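Local coordinates for protein transcriptional regulators (LACI-FAMILY TRANSCRIPTIONAL REGULATORY PROTEIN) (Corynebacterium glutamicum, PDB 3GYB) that probably acts as a LacI-family transcription factor that recognises regulatory DNA, its periplasmic-binding-protein-like core holding a magnesium ion in this crystal, at residues 7-12 / 62-67; 111-116 / 267-272; 239-244 / 253-258. All blocks are in the same frame, centred on the assembly; numbering follows the deposited sequence.

Contact 1 of 3, residues 7-12 / 62-67; sequences LIAVLI and DGIIIA
The backbones of A9, L11 and I65 carry the two straightest bonds of this parallel strand pair: I65 N donates to A9 O at 2.8 Å (N-H...O 168°), and L11 N to I65 O at 2.9 Å. I65 thus bonds two neighbours across the gap, the parallel pattern. A longer bond from A9 N to G63 O continues the ladder; D62 N closes one end on L7 O at 2.7 Å, and A67 N reaches L11 O at 2.7 Å, in a more bent bond, at the other. The D62 carboxylate bonds to T5 N and Q6 N and forms a salt bridge with R4.

I8, V10 and I65 share one face, where I8 CG2 meets I65 CG1 at 4.2 Å. G63 offers bare backbone there, and I8 CD1 settles 3.5 Å from G63 N. On the other face L11 CD1 touches I64 CG2 at 3.8 Å, while A56 of helix 52-57 lies against the small A9 and L11.

Beta-branched isoleucine and valine suit the extended backbone and make both faces apolar for the flanking helices of this Rossmann-like sheet. Strand 7-12 is an inner one: A9 and L11 bond to strand 63-67, while I8, V10 and I12 turn their peptides to strand 37-41.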
loop_
_atom_site.group_PDB
_atom_site.type_symbol
_atom_site.label_atom_id
_atom_site.label_comp_id
_atom_site.label_asym_id
_atom_site.label_seq_id
_atom_site.Cartn_x
_atom_site.Cartn_y
_atom_site.Cartn_z
ATOM N N LEU A 7 -6.080 -20.472 13.438
ATOM C CA LEU A 7 -5.752 -19.688 12.267
ATOM C C LEU A 7 -6.984 -19.027 11.669
ATOM O O LEU A 7 -8.049 -19.639 11.576
ATOM C CB LEU A 7 -5.099 -20.589 11.224
ATOM C CG LEU A 7 -3.636 -20.988 11.427
ATOM C CD1 LEU A 7 -3.260 -22.092 10.435
ATOM C CD2 LEU A 7 -2.746 -19.761 11.247
ATOM N N ILE A 8 -6.836 -17.763 11.288
ATOM C CA ILE A 8 -7.918 -17.018 10.665
ATOM C C ILE A 8 -7.379 -16.529 9.330
ATOM O O ILE A 8 -6.357 -15.846 9.286
ATOM C CB ILE A 8 -8.341 -15.792 11.512
ATOM C CG1 ILE A 8 -8.881 -16.247 12.869
ATOM C CG2 ILE A 8 -9.390 -14.977 10.762
ATOM C CD1 ILE A 8 -10.134 -17.101 12.783
ATOM N N ALA A 9 -8.052 -16.903 8.248
ATOM C CA ALA A 9 -7.640 -16.487 6.913
ATOM C C ALA A 9 -8.322 -15.163 6.594
ATOM O O ALA A 9 -9.513 -14.997 6.845
ATOM C CB ALA A 9 -8.040 -17.546 5.887
ATOM N N VAL A 10 -7.562 -14.219 6.050
ATOM C CA VAL A 10 -8.113 -12.923 5.696
ATOM C C VAL A 10 -7.948 -12.730 4.193
ATOM O O VAL A 10 -6.827 -12.719 3.681
ATOM C CB VAL A 10 -7.386 -11.790 6.453
ATOM C CG1 VAL A 10 -8.024 -10.449 6.116
ATOM C CG2 VAL A 10 -7.454 -12.047 7.955
ATOM N N LEU A 11 -9.065 -12.584 3.486
ATOM C CA LEU A 11 -9.022 -12.410 2.040
ATOM C C LEU A 11 -9.175 -10.964 1.588
ATOM O O LEU A 11 -10.154 -10.299 1.926
ATOM C CB LEU A 11 -10.111 -13.262 1.372
ATOM C CG LEU A 11 -9.850 -14.764 1.229
ATOM C CD1 LEU A 11 -9.693 -15.423 2.595
ATOM C CD2 LEU A 11 -11.006 -15.386 0.470
ATOM N N ILE A 12 -8.198 -10.475 0.829
ATOM C CA ILE A 12 -8.259 -9.117 0.300
ATOM C C ILE A 12 -8.036 -9.220 -1.200
ATOM O O ILE A 12 -7.607 -10.263 -1.693
ATOM C CB ILE A 12 -7.182 -8.199 0.906
ATOM C CG1 ILE A 12 -5.793 -8.744 0.577
ATOM C CG2 ILE A 12 -7.392 -8.083 2.413
ATOM C CD1 ILE A 12 -4.673 -7.758 0.866
ATOM N N ASP A 62 -9.805 -21.736 11.342
ATOM C CA ASP A 62 -10.943 -21.878 12.244
ATOM C C ASP A 62 -12.048 -20.940 11.768
ATOM O O ASP A 62 -13.236 -21.220 11.938
ATOM C CB ASP A 62 -10.563 -21.503 13.681
ATOM C CG ASP A 62 -9.579 -22.475 14.310
ATOM O OD1 ASP A 62 -9.332 -23.554 13.733
ATOM O OD2 ASP A 62 -9.060 -22.157 15.400
ATOM N N GLY A 63 -11.639 -19.819 11.176
ATOM C CA GLY A 63 -12.582 -18.837 10.675
ATOM C C GLY A 63 -11.990 -18.085 9.498
ATOM O O GLY A 63 -10.783 -18.155 9.255
ATOM N N ILE A 64 -12.835 -17.366 8.768
ATOM C CA ILE A 64 -12.379 -16.618 7.601
ATOM C C ILE A 64 -13.005 -15.231 7.532
ATOM O O ILE A 64 -14.206 -15.074 7.720
ATOM C CB ILE A 64 -12.750 -17.370 6.292
ATOM C CG1 ILE A 64 -12.125 -18.765 6.294
ATOM C CG2 ILE A 64 -12.288 -16.577 5.070
ATOM C CD1 ILE A 64 -12.654 -19.667 5.185
ATOM N N ILE A 65 -12.179 -14.220 7.286
ATOM C CA ILE A 65 -12.690 -12.869 7.123
ATOM C C ILE A 65 -12.587 -12.626 5.621
ATOM O O ILE A 65 -11.499 -12.720 5.049
ATOM C CB ILE A 65 -11.823 -11.812 7.860
ATOM C CG1 ILE A 65 -11.940 -11.988 9.376
ATOM C CG2 ILE A 65 -12.267 -10.410 7.446
ATOM C CD1 ILE A 65 -13.336 -11.697 9.940
ATOM N N ILE A 66 -13.714 -12.352 4.976
ATOM C CA ILE A 66 -13.713 -12.103 3.542
ATOM C C ILE A 66 -13.816 -10.606 3.287
ATOM O O ILE A 66 -14.881 -10.006 3.444
ATOM C CB ILE A 66 -14.887 -12.818 2.848
ATOM C CG1 ILE A 66 -14.802 -14.321 3.118
ATOM C CG2 ILE A 66 -14.850 -12.554 1.351
ATOM C CD1 ILE A 66 -15.976 -15.103 2.569
ATOM N N ALA A 67 -12.695 -10.004 2.903
ATOM C CA ALA A 67 -12.659 -8.575 2.625
ATOM C C ALA A 67 -12.376 -8.366 1.143
ATOM O O ALA A 67 -11.683 -7.425 0.754
ATOM C CB ALA A 67 -11.591 -7.905 3.475
#

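Contact 2 of 3, residues 111-116 / 267-272; sequences KHLIDL and GTCAPR
L116, C269 and L113 form the apolar centre where the end of helix 102-115 meets the C-terminal tail. One methyl of L116, CD1, touches C269 CB at 3.9 Å, and CD2 of L113 meets the sulfur SG of the same cysteine at 3.9 Å, so C269 is received between two leucines three residues apart at the helix end. In C269 SG stands anti to the carbonyl carbon (chi1 -77°), a rotation that carries the sulfur toward the helix. Cysteine suits the spot, being compact yet apolar enough for leucine methyls; S207 and I209 of strand 207-211 also touch it.

H112 borders this centre. Within segment 111-116, L116 CD1 lies 3.4 Å above the imidazole plane, displaced toward the rim, while C269 SG approaches the ring at its edge, 5.4 Å from the centroid. Further out, the second methyl of L116, CD2, rests against the backbone of P271, 3.9 Å from both N and CA, and reaches its ring carbon CB at 4.1 Å. The leucine therefore spreads its two branches over successive parts of the tail.

At the polar edge, R272 N donates to L116 O at 2.7 Å, with an N-H...O angle of 170°. The CA-H of P271 makes a weak contact with that oxygen. A270, facing away from the helix with its CB, is tied by its backbone instead: its N bonds to S207 OG and its O to H118 NE2.

L116 follows the last helical residue, and its carbonyl finds a donor in the tail. Partial negative charge gathered at the helix end would be expected to strengthen that bond. One backbone hydrogen bond and a patch of leucine and cysteine thus fasten the end of the modelled chain to the C-terminal subdomain of this two-lobed fold, the tail joining helix 102-115 to strand 207-211.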
loop_
_atom_site.group_PDB
_atom_site.type_symbol
_atom_site.label_atom_id
_atom_site.label_comp_id
_atom_site.label_asym_id
_atom_site.label_seq_id
_atom_site.Cartn_x
_atom_site.Cartn_y
_atom_site.Cartn_z
ATOM N N LYS A 111 -22.013 15.991 -1.239
ATOM C CA LYS A 111 -22.576 17.167 -0.593
ATOM C C LYS A 111 -21.466 18.151 -0.230
ATOM O O LYS A 111 -21.655 19.362 -0.314
ATOM C CB LYS A 111 -23.350 16.758 0.665
ATOM C CG LYS A 111 -24.017 17.922 1.405
ATOM C CD LYS A 111 -25.056 18.614 0.538
ATOM C CE LYS A 111 -25.785 19.705 1.311
ATOM N NZ LYS A 111 -26.399 19.179 2.559
ATOM N N HIS A 112 -20.302 17.635 0.162
ATOM C CA HIS A 112 -19.187 18.511 0.517
ATOM C C HIS A 112 -18.778 19.346 -0.693
ATOM O O HIS A 112 -18.578 20.553 -0.584
ATOM C CB HIS A 112 -17.988 17.692 1.013
ATOM C CG HIS A 112 -16.820 18.527 1.446
ATOM N ND1 HIS A 112 -16.909 19.471 2.446
ATOM C CD2 HIS A 112 -15.531 18.542 1.027
ATOM C CE1 HIS A 112 -15.726 20.032 2.625
ATOM N NE2 HIS A 112 -14.872 19.486 1.777
ATOM N N LEU A 113 -18.652 18.698 -1.850
ATOM C CA LEU A 113 -18.275 19.405 -3.066
ATOM C C LEU A 113 -19.349 20.424 -3.434
ATOM O O LEU A 113 -19.041 21.541 -3.847
ATOM C CB LEU A 113 -18.066 18.410 -4.212
ATOM C CG LEU A 113 -16.887 17.455 -4.003
ATOM C CD1 LEU A 113 -16.762 16.521 -5.209
ATOM C CD2 LEU A 113 -15.604 18.262 -3.820
ATOM N N ILE A 114 -20.610 20.036 -3.277
ATOM C CA ILE A 114 -21.722 20.935 -3.572
ATOM C C ILE A 114 -21.706 22.127 -2.618
ATOM O O ILE A 114 -21.852 23.275 -3.050
ATOM C CB ILE A 114 -23.072 20.197 -3.455
ATOM C CG1 ILE A 114 -23.183 19.163 -4.577
ATOM C CG2 ILE A 114 -24.236 21.191 -3.536
ATOM C CD1 ILE A 114 -24.380 18.247 -4.438
ATOM N N ASP A 115 -21.520 21.868 -1.326
ATOM C CA ASP A 115 -21.485 22.960 -0.359
ATOM C C ASP A 115 -20.278 23.870 -0.593
ATOM O O ASP A 115 -20.281 25.023 -0.167
ATOM C CB ASP A 115 -21.471 22.427 1.077
ATOM C CG ASP A 115 -22.818 21.870 1.506
ATOM O OD1 ASP A 115 -23.841 22.255 0.902
ATOM O OD2 ASP A 115 -22.855 21.059 2.455
ATOM N N LEU A 116 -19.250 23.359 -1.270
ATOM C CA LEU A 116 -18.066 24.171 -1.560
ATOM C C LEU A 116 -18.280 25.061 -2.784
ATOM O O LEU A 116 -17.403 25.845 -3.154
ATOM C CB LEU A 116 -16.832 23.286 -1.777
ATOM C CG LEU A 116 -16.173 22.713 -0.521
ATOM C CD1 LEU A 116 -15.124 21.681 -0.908
ATOM C CD2 LEU A 116 -15.537 23.840 0.277
ATOM N N GLY A 267 -5.945 18.646 2.193
ATOM C CA GLY A 267 -5.651 19.749 1.291
ATOM C C GLY A 267 -6.039 19.689 -0.170
ATOM O O GLY A 267 -5.623 20.552 -0.941
ATOM N N THR A 268 -6.851 18.716 -0.558
ATOM C CA THR A 268 -7.202 18.592 -1.968
ATOM C C THR A 268 -8.538 19.167 -2.439
ATOM O O THR A 268 -8.908 18.993 -3.599
ATOM C CB THR A 268 -7.105 17.127 -2.412
ATOM O OG1 THR A 268 -7.930 16.320 -1.569
ATOM C CG2 THR A 268 -5.655 16.636 -2.330
ATOM N N CYS A 269 -9.256 19.851 -1.553
ATOM C CA CYS A 269 -10.525 20.477 -1.923
ATOM C C CYS A 269 -10.480 21.946 -1.529
ATOM O O CYS A 269 -9.769 22.324 -0.597
ATOM C CB CYS A 269 -11.710 19.803 -1.217
ATOM S SG CYS A 269 -12.224 18.217 -1.929
ATOM N N ALA A 270 -11.237 22.769 -2.247
ATOM C CA ALA A 270 -11.303 24.197 -1.965
ATOM C C ALA A 270 -12.622 24.737 -2.503
ATOM O O ALA A 270 -13.227 24.139 -3.393
ATOM C CB ALA A 270 -10.130 24.918 -2.616
ATOM N N PRO A 271 -13.092 25.872 -1.964
ATOM C CA PRO A 271 -14.354 26.454 -2.424
ATOM C C PRO A 271 -14.293 27.026 -3.837
ATOM O O PRO A 271 -13.253 27.519 -4.277
ATOM C CB PRO A 271 -14.644 27.524 -1.373
ATOM C CG PRO A 271 -13.274 27.956 -0.953
ATOM C CD PRO A 271 -12.539 26.640 -0.834
ATOM N N ARG A 272 -15.424 26.945 -4.537
ATOM C CA ARG A 272 -15.566 27.451 -5.899
ATOM C C ARG A 272 -14.349 27.206 -6.784
ATOM O O ARG A 272 -13.506 26.361 -6.486
ATOM C CB ARG A 272 -15.888 28.945 -5.858
ATOM C CG ARG A 272 -17.160 29.266 -5.097
ATOM C CD ARG A 272 -17.592 30.713 -5.294
ATOM N NE ARG A 272 -18.924 30.934 -4.740
ATOM C CZ ARG A 272 -19.620 32.058 -4.878
ATOM N NH1 ARG A 272 -19.115 33.079 -5.555
ATOM N NH2 ARG A 272 -20.828 32.153 -4.342
#

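Contact 3 of 3, residues 239-244 / 253-258; sequences ALLLLS and PEIMHT
H257, whose imidazole meets L241, is gripped at ND1 by the carbonyl oxygen of S97, and the oxygen of T94 adds a weak second bond. These bonds help to set how the ring is turned, and its CE1 comes to L241 CD2 at 3.7 Å and to L241 CD1 at 3.8 Å. The two side chains cross at about a right angle, the leucine offering its fork of methyls to the carbon between the two nitrogens. CG of L241 stands anti to the backbone N (chi1 -176°), which points CG toward H257. On the loop side, I255 CG2 lies 4.3 Å above the plane of the H257 ring, offset toward the rim, and also reaches L241 CB at 4.2 Å.

I255 is the apolar centre of the loop. Its branched side chain serves two helix residues at once, CG2 turning to L241 and CD1 to L240. CD1 stands 3.7 Å from L240 CD1; its approach to L240 CB is tighter than carbon atoms normally allow, and the exact place of that methyl is therefore doubtful. P253 brushes L240 more loosely at the exposed rim. Inside the helix, S244 OG donates to L241 O at 2.6 Å, a common use of serine in helices.

R88 bonds to H257 O and to T258 OG1. Elsewhere on helix 231-246, A239 and L243 pack against V30 and L31 of helix 21-31, and L241 and L242 touch V83 of strand 82-85. Segment 253-258 thus returns along a helix that covers the sheet of the N-terminal subdomain, and enters strand 258-264 at T258, shortly before the chain crosses to the other lobe.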
loop_
_atom_site.group_PDB
_atom_site.type_symbol
_atom_site.label_atom_id
_atom_site.label_comp_id
_atom_site.label_asym_id
_atom_site.label_seq_id
_atom_site.Cartn_x
_atom_site.Cartn_y
_atom_site.Cartn_z
ATOM N N ALA A 239 -14.276 -8.678 13.803
ATOM C CA ALA A 239 -13.577 -9.620 14.665
ATOM C C ALA A 239 -14.535 -10.100 15.755
ATOM O O ALA A 239 -14.621 -11.297 16.032
ATOM C CB ALA A 239 -12.347 -8.954 15.291
ATOM N N LEU A 240 -15.257 -9.168 16.369
ATOM C CA LEU A 240 -16.209 -9.543 17.410
ATOM C C LEU A 240 -17.289 -10.457 16.844
ATOM O O LEU A 240 -17.685 -11.430 17.486
ATOM C CB LEU A 240 -16.871 -8.305 18.020
ATOM C CG LEU A 240 -16.007 -7.387 18.884
ATOM C CD1 LEU A 240 -16.857 -6.235 19.400
ATOM C CD2 LEU A 240 -15.416 -8.184 20.041
ATOM N N LEU A 241 -17.772 -10.146 15.645
ATOM C CA LEU A 241 -18.820 -10.957 15.026
ATOM C C LEU A 241 -18.336 -12.378 14.751
ATOM O O LEU A 241 -19.045 -13.348 15.022
ATOM C CB LEU A 241 -19.306 -10.309 13.721
ATOM C CG LEU A 241 -20.474 -11.000 13.007
ATOM C CD1 LEU A 241 -21.698 -10.990 13.908
ATOM C CD2 LEU A 241 -20.784 -10.294 11.689
ATOM N N LEU A 242 -17.129 -12.507 14.208
ATOM C CA LEU A 242 -16.586 -13.826 13.924
ATOM C C LEU A 242 -16.409 -14.612 15.221
ATOM O O LEU A 242 -16.728 -15.797 15.278
ATOM C CB LEU A 242 -15.242 -13.710 13.205
ATOM C CG LEU A 242 -14.598 -15.036 12.790
ATOM C CD1 LEU A 242 -15.510 -15.775 11.820
ATOM C CD2 LEU A 242 -13.256 -14.766 12.143
ATOM N N LEU A 243 -15.899 -13.948 16.256
ATOM C CA LEU A 243 -15.696 -14.601 17.545
ATOM C C LEU A 243 -17.010 -15.140 18.096
ATOM O O LEU A 243 -17.037 -16.207 18.714
ATOM C CB LEU A 243 -15.081 -13.628 18.555
ATOM C CG LEU A 243 -13.597 -13.289 18.399
ATOM C CD1 LEU A 243 -13.228 -12.191 19.379
ATOM C CD2 LEU A 243 -12.750 -14.534 18.646
ATOM N N SER A 244 -18.098 -14.411 17.869
ATOM C CA SER A 244 -19.405 -14.844 18.367
ATOM C C SER A 244 -19.843 -16.126 17.669
ATOM O O SER A 244 -20.604 -16.913 18.233
ATOM C CB SER A 244 -20.455 -13.744 18.180
ATOM O OG SER A 244 -20.834 -13.611 16.821
ATOM N N PRO A 253 -21.632 -10.069 22.357
ATOM C CA PRO A 253 -21.494 -8.637 22.636
ATOM C C PRO A 253 -22.302 -7.755 21.687
ATOM O O PRO A 253 -22.940 -8.244 20.756
ATOM C CB PRO A 253 -19.993 -8.408 22.498
ATOM C CG PRO A 253 -19.627 -9.359 21.404
ATOM C CD PRO A 253 -20.384 -10.615 21.793
ATOM N N GLU A 254 -22.277 -6.452 21.942
ATOM C CA GLU A 254 -22.989 -5.503 21.100
ATOM C C GLU A 254 -22.143 -5.322 19.843
ATOM O O GLU A 254 -21.014 -4.838 19.911
ATOM C CB GLU A 254 -23.146 -4.165 21.827
ATOM C CG GLU A 254 -24.033 -3.162 21.110
ATOM C CD GLU A 254 -24.168 -1.856 21.872
ATOM O OE1 GLU A 254 -23.136 -1.182 22.081
ATOM O OE2 GLU A 254 -25.302 -1.505 22.261
ATOM N N ILE A 255 -22.687 -5.733 18.703
ATOM C CA ILE A 255 -21.971 -5.630 17.441
ATOM C C ILE A 255 -22.628 -4.643 16.483
ATOM O O ILE A 255 -23.845 -4.657 16.305
ATOM C CB ILE A 255 -21.898 -6.995 16.723
ATOM C CG1 ILE A 255 -21.394 -8.075 17.684
ATOM C CG2 ILE A 255 -20.991 -6.904 15.507
ATOM C CD1 ILE A 255 -20.052 -7.768 18.291
HETATM N N MSE A 256 -21.811 -3.789 15.869
HETATM C CA MSE A 256 -22.296 -2.819 14.888
HETATM C C MSE A 256 -22.035 -3.416 13.505
HETATM O O MSE A 256 -20.885 -3.608 13.116
HETATM C CB MSE A 256 -21.551 -1.496 15.005
HETATM C CG MSE A 256 -21.715 -0.774 16.335
HETATM SE SE MSE A 256 -23.529 -0.309 16.674
HETATM C CE MSE A 256 -23.742 0.992 15.283
ATOM N N HIS A 257 -23.105 -3.689 12.763
ATOM C CA HIS A 257 -22.986 -4.256 11.424
ATOM C C HIS A 257 -22.776 -3.172 10.368
ATOM O O HIS A 257 -22.203 -3.428 9.316
ATOM C CB HIS A 257 -24.237 -5.064 11.095
ATOM C CG HIS A 257 -24.321 -6.363 11.832
ATOM N ND1 HIS A 257 -23.855 -7.545 11.300
ATOM C CD2 HIS A 257 -24.766 -6.660 13.076
ATOM C CE1 HIS A 257 -24.004 -8.514 12.186
ATOM N NE2 HIS A 257 -24.553 -8.003 13.274
ATOM N N THR A 258 -23.261 -1.969 10.648
ATOM C CA THR A 258 -23.112 -0.860 9.712
ATOM C C THR A 258 -22.491 0.317 10.447
ATOM O O THR A 258 -23.092 0.869 11.370
ATOM C CB THR A 258 -24.474 -0.434 9.118
ATOM O OG1 THR A 258 -25.063 -1.548 8.435
ATOM C CG2 THR A 258 -24.296 0.712 8.130
#

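From the N terminus, contact 1 closes first: the chain leaves strand 7-12, passes through helix 21-31, strand 37-41 and helix 52-57, and returns beside its start at 62-67. Contact 2 opens afterwards, at the end of helix 102-115, and closes only at the C-terminal tail. Contact 3 is nested within that long loop, a short return from helix 231-246. In space, contacts 1 and 3 share a subdomain and touch, I65 CD1 meeting L242 CD2 at 3.8 Å, whereas contact 2 lies across the chain's centre, its own centre about 38 Å from that of contact 1. Strand 258-264 runs from contact 3 toward contact 2, one of the connections between the two subdomains.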